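Local coordinates for acyl-CoA dehydrogenase (Thermus thermophilus, PDB 2Z1Q), which is an FAD-dependent acyl-CoA dehydrogenase that probably converts 2,3-saturated acyl-CoA thioesters to the 2,3-dehydroacyl-CoA products, at the interface of chains A and B. Numbering follows the deposited sequence. Chains: chain A/B, Acyl-CoA dehydrogenase.

Contact 1: the interface of chains A and B. Residues chain A 554-555, 557-558; chain B 527, 530-531.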
ATOM      1  N   GLY A 554      14.935 -20.296   8.963  1.00 38.90           N
ATOM      2  CA  GLY A 554      16.071 -19.847   8.179  1.00 36.17           C
ATOM      3  C   GLY A 554      16.554 -18.478   8.633  1.00 35.06           C
ATOM      4  O   GLY A 554      15.807 -17.736   9.281  1.00 34.15           O
ATOM      5  N   ASP A 555      17.794 -18.130   8.293  1.00 32.84           N
ATOM      6  CA  ASP A 555      18.350 -16.843   8.690  1.00 32.81           C
ATOM      7  C   ASP A 555      17.947 -15.760   7.688  1.00 31.19           C
ATOM      8  O   ASP A 555      18.755 -15.323   6.866  1.00 31.20           O
ATOM      9  CB  ASP A 555      19.879 -16.915   8.788  1.00 32.77           C
ATOM     10  CG  ASP A 555      20.467 -15.734   9.556  1.00 34.59           C
ATOM     11  OD1 ASP A 555      19.774 -14.696   9.660  1.00 35.38           O
ATOM     12  OD2 ASP A 555      21.611 -15.832  10.053  1.00 33.58           O
ATOM     13  N   VAL A 557      17.652 -12.789   8.055  1.00 28.49           N
ATOM     14  CA  VAL A 557      18.491 -11.609   8.171  1.00 26.84           C
ATOM     15  C   VAL A 557      19.677 -11.718   7.215  1.00 26.94           C
ATOM     16  O   VAL A 557      19.891 -10.835   6.377  1.00 27.41           O
ATOM     17  CB  VAL A 557      19.024 -11.434   9.609  1.00 27.35           C
ATOM     18  CG1 VAL A 557      20.035 -10.287   9.645  1.00 27.13           C
ATOM     19  CG2 VAL A 557      17.870 -11.160  10.561  1.00 23.85           C
ATOM     20  N   ALA A 558      20.430 -12.811   7.323  1.00 25.93           N
ATOM     21  CA  ALA A 558      21.599 -13.031   6.477  1.00 25.20           C
ATOM     22  C   ALA A 558      21.257 -13.158   5.004  1.00 25.50           C
ATOM     23  O   ALA A 558      21.907 -12.555   4.147  1.00 27.76           O
ATOM     24  CB  ALA A 558      22.355 -14.276   6.934  1.00 24.12           C
TER
ATOM     25  N   SER B 527      12.268 -15.234  12.536  1.00 29.92           N
ATOM     26  CA  SER B 527      12.939 -14.765  11.333  1.00 30.41           C
ATOM     27  C   SER B 527      14.236 -14.036  11.665  1.00 29.44           C
ATOM     28  O   SER B 527      15.044 -13.762  10.776  1.00 28.21           O
ATOM     29  CB  SER B 527      12.015 -13.844  10.521  1.00 31.16           C
ATOM     30  OG  SER B 527      11.800 -12.610  11.185  1.00 32.49           O
ATOM     31  N   PRO B 530      17.714 -17.092  14.209  1.00 32.35           N
ATOM     32  CA  PRO B 530      18.849 -17.832  13.645  1.00 32.23           C
ATOM     33  C   PRO B 530      20.076 -16.919  13.548  1.00 33.74           C
ATOM     34  O   PRO B 530      21.211 -17.394  13.388  1.00 33.93           O
ATOM     35  CB  PRO B 530      18.334 -18.252  12.267  1.00 32.79           C
ATOM     36  CG  PRO B 530      16.852 -18.395  12.485  1.00 30.61           C
ATOM     37  CD  PRO B 530      16.525 -17.197  13.341  1.00 32.31           C
ATOM     38  N   ARG B 531      19.847 -15.609  13.660  1.00 32.61           N
ATOM     39  CA  ARG B 531      20.916 -14.614  13.581  1.00 32.36           C
ATOM     40  C   ARG B 531      21.631 -14.447  14.924  1.00 32.99           C
ATOM     41  O   ARG B 531      22.786 -13.991  14.976  1.00 32.99           O
ATOM     42  CB  ARG B 531      20.345 -13.260  13.138  1.00 31.96           C
ATOM     43  CG  ARG B 531      21.357 -12.122  13.050  1.00 31.34           C
ATOM     44  CD  ARG B 531      22.265 -12.237  11.831  1.00 31.85           C
ATOM     45  NE  ARG B 531      23.052 -11.020  11.652  1.00 33.09           N
ATOM     46  CZ  ARG B 531      23.737 -10.706  10.551  1.00 36.45           C
ATOM     47  NH1 ARG B 531      23.744 -11.528   9.503  1.00 35.83           N
ATOM     48  NH2 ARG B 531      24.398  -9.557  10.484  1.00 35.86           N
TER
HETATM   49  O   HOH W   1      17.703 -14.728  11.401  1.00 32.59           O

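Contact 2: the interface of chains A and B. Residues chain A 526-527, 530, 542; chain B 553-555.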
ATOM      1  N   LEU A 526      -4.809 -21.992   9.889  1.00 38.92           N
ATOM      2  CA  LEU A 526      -5.340 -21.924  11.237  1.00 40.69           C
ATOM      3  C   LEU A 526      -6.377 -20.812  11.404  1.00 40.71           C
ATOM      4  O   LEU A 526      -7.081 -20.773  12.409  1.00 39.96           O
ATOM      5  CB  LEU A 526      -4.201 -21.753  12.253  1.00 41.91           C
ATOM      6  CG  LEU A 526      -3.180 -22.896  12.286  1.00 43.63           C
ATOM      7  CD1 LEU A 526      -2.276 -22.716  13.490  1.00 43.74           C
ATOM      8  CD2 LEU A 526      -3.893 -24.242  12.361  1.00 44.79           C
ATOM      9  N   SER A 527      -6.490 -19.916  10.426  1.00 40.01           N
ATOM     10  CA  SER A 527      -7.480 -18.850  10.555  1.00 40.97           C
ATOM     11  C   SER A 527      -8.815 -19.265   9.948  1.00 41.65           C
ATOM     12  O   SER A 527      -9.842 -18.637  10.205  1.00 42.26           O
ATOM     13  CB  SER A 527      -7.010 -17.572   9.866  1.00 38.72           C
ATOM     14  OG  SER A 527      -7.066 -17.724   8.462  1.00 39.08           O
ATOM     15  N   PRO A 530     -10.797 -23.515  11.873  1.00 45.33           N
ATOM     16  CA  PRO A 530     -11.790 -23.528  12.950  1.00 46.68           C
ATOM     17  C   PRO A 530     -13.219 -23.385  12.422  1.00 46.75           C
ATOM     18  O   PRO A 530     -14.186 -23.705  13.112  1.00 46.42           O
ATOM     19  CB  PRO A 530     -11.371 -22.343  13.813  1.00 46.01           C
ATOM     20  CG  PRO A 530      -9.886 -22.347  13.662  1.00 46.04           C
ATOM     21  CD  PRO A 530      -9.721 -22.552  12.171  1.00 46.29           C
ATOM     22  N   TYR A 542      -5.896 -29.869  13.266  1.00 60.94           N
ATOM     23  CA  TYR A 542      -4.951 -28.791  13.536  1.00 59.80           C
ATOM     24  C   TYR A 542      -3.529 -29.334  13.579  1.00 58.81           C
ATOM     25  O   TYR A 542      -2.616 -28.748  13.007  1.00 58.86           O
ATOM     26  CB  TYR A 542      -5.278 -28.104  14.865  1.00 59.38           C
ATOM     27  CG  TYR A 542      -6.626 -27.424  14.899  1.00 58.95           C
ATOM     28  CD1 TYR A 542      -7.086 -26.683  13.813  1.00 58.99           C
ATOM     29  CD2 TYR A 542      -7.438 -27.503  16.028  1.00 59.67           C
ATOM     30  CE1 TYR A 542      -8.323 -26.039  13.847  1.00 59.51           C
ATOM     31  CE2 TYR A 542      -8.675 -26.860  16.076  1.00 59.66           C
ATOM     32  CZ  TYR A 542      -9.109 -26.131  14.982  1.00 59.39           C
ATOM     33  OH  TYR A 542     -10.329 -25.493  15.019  1.00 60.32           O
TER
ATOM     34  N   PRO B 553      -6.460 -22.072  18.052  1.00 50.17           N
ATOM     35  CA  PRO B 553      -7.086 -21.590  16.816  1.00 49.62           C
ATOM     36  C   PRO B 553      -8.418 -20.857  17.031  1.00 48.28           C
ATOM     37  O   PRO B 553      -9.332 -21.384  17.657  1.00 49.17           O
ATOM     38  CB  PRO B 553      -7.236 -22.872  15.997  1.00 50.34           C
ATOM     39  CG  PRO B 553      -6.007 -23.659  16.399  1.00 50.63           C
ATOM     40  CD  PRO B 553      -5.982 -23.460  17.901  1.00 50.37           C
ATOM     41  N   GLY B 554      -8.508 -19.630  16.524  1.00 46.96           N
ATOM     42  CA  GLY B 554      -9.729 -18.850  16.645  1.00 43.26           C
ATOM     43  C   GLY B 554     -10.406 -18.801  15.287  1.00 41.93           C
ATOM     44  O   GLY B 554      -9.735 -18.911  14.265  1.00 41.18           O
ATOM     45  N   ASP B 555     -11.727 -18.650  15.261  1.00 40.70           N
ATOM     46  CA  ASP B 555     -12.469 -18.597  13.998  1.00 39.22           C
ATOM     47  C   ASP B 555     -12.530 -17.156  13.509  1.00 37.04           C
ATOM     48  O   ASP B 555     -13.515 -16.455  13.762  1.00 36.34           O
ATOM     49  CB  ASP B 555     -13.891 -19.118  14.206  1.00 39.42           C
ATOM     50  CG  ASP B 555     -14.641 -19.335  12.899  1.00 39.86           C
ATOM     51  OD1 ASP B 555     -14.183 -18.863  11.833  1.00 36.86           O
ATOM     52  OD2 ASP B 555     -15.708 -19.980  12.949  1.00 42.35           O
TER
HETATM   53  O   HOH W   2     -12.028 -20.084  10.790  1.00 28.63           O

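Contact 1: the interface of chains A and B
The guanidinium of B:Arg531 carries A:Val557 on one face: methyl CG1 sits 3.5 Å above the plane, offset toward the rim, and the two side chains run at about a right angle. Both chains are copies of an acyl-CoA dehydrogenase, meeting here through their C-terminal regions. With CG anti to the backbone N (chi1 179°) and a bend at chi2, B:Arg531 leads its aliphatic part past the valine, CD lying 3.7 Å from A:Val557 CG1. Its NH1 then ends near the CA and CB of A:Ala558. The other flat group, the carboxylate of A:Asp555, is turned 82° from the guanidinium and makes no salt bridge with it; A:Asp555 OD2 stays 4.8 Å from B:Arg531 NH1, so any attraction between the charges is likely to be long-range. A:Asp555 is the N-cap of helix 556-570. Its OD1 takes the backbone N-H of A:Ala558 at 3.1 Å, nearly straight (170° at H), with the donor well above the carboxylate plane. The same OD1 holds a water at 2.7 Å, which also reaches the backbone O of B:Ser527 at the end of helix 505-528, 2.9 Å away, and so bridges the chains. Beside A:Asp555, the ring of B:Pro530 packs against the loop that precedes the helix: its CG lies 3.4 Å from the carbonyl O of A:Gly554, and its CB faces A:Asp555 CA.

Contact 2: the interface of chains A and B
The end of helix 506-528 in chain A, the short 3-10 helix 529-531 that follows it and helix 539-548 receive the loop of chain B that leads into its last helix, with B:Pro553 pushed between them. This is the C-terminal region of an acyl-CoA dehydrogenase, pairing with its own copy. The pyrrolidine of B:Pro553 lies over one face of the A:Tyr542 ring, in a CH-pi contact that brings CG 3.9 Å from the ring centroid, over its centre. CB of the same proline lies nearer the phenol end, 3.9 Å from A:Tyr542 CZ. CG anti to the carbonyl carbon (chi1 -63°) sends the tyrosine ring toward chain B, and chi2 of -42° turns its face to the proline. An alanine in place of A:Tyr542 would probably leave B:Pro553 without its aromatic floor and open a gap beside its ring. A:Pro530 meets B:Pro553 as well, the two rings at about a right angle, with A:Pro530 CG 3.6 Å from B:Pro553 CB. Further along the loop, A:Pro530 CG comes 3.5 Å from the carbonyl O of B:Gly554, while its CB touches B:Asp555 CA at 3.9 Å. A water links the chains, 2.7 Å from the backbone O of A:Ser527 and 2.7 Å from the carboxylate OD1 of B:Asp555. B:Asp555 has CG anti to its backbone N (chi1 -169°), which directs the carboxylate toward that water.

Contact 1 and contact 2, with C-alpha centres about 28 Å apart, draw on the same stretches of the protein with the chains exchanged. The loop is A:Gly554 and A:Asp555 in contact 1, B:Gly554 and B:Asp555 in contact 2; facing it are B:Ser527 and B:Pro530, then A:Ser527 and A:Pro530. The two contacts are therefore twin regions of one two-fold interface; contact 1 adds B:Arg531 and A:Val557, contact 2 adds B:Pro553 and A:Tyr542. Each subunit gives and receives the same loop, consistent with a symmetric dimer, although the structure alone does not prove its state in solution.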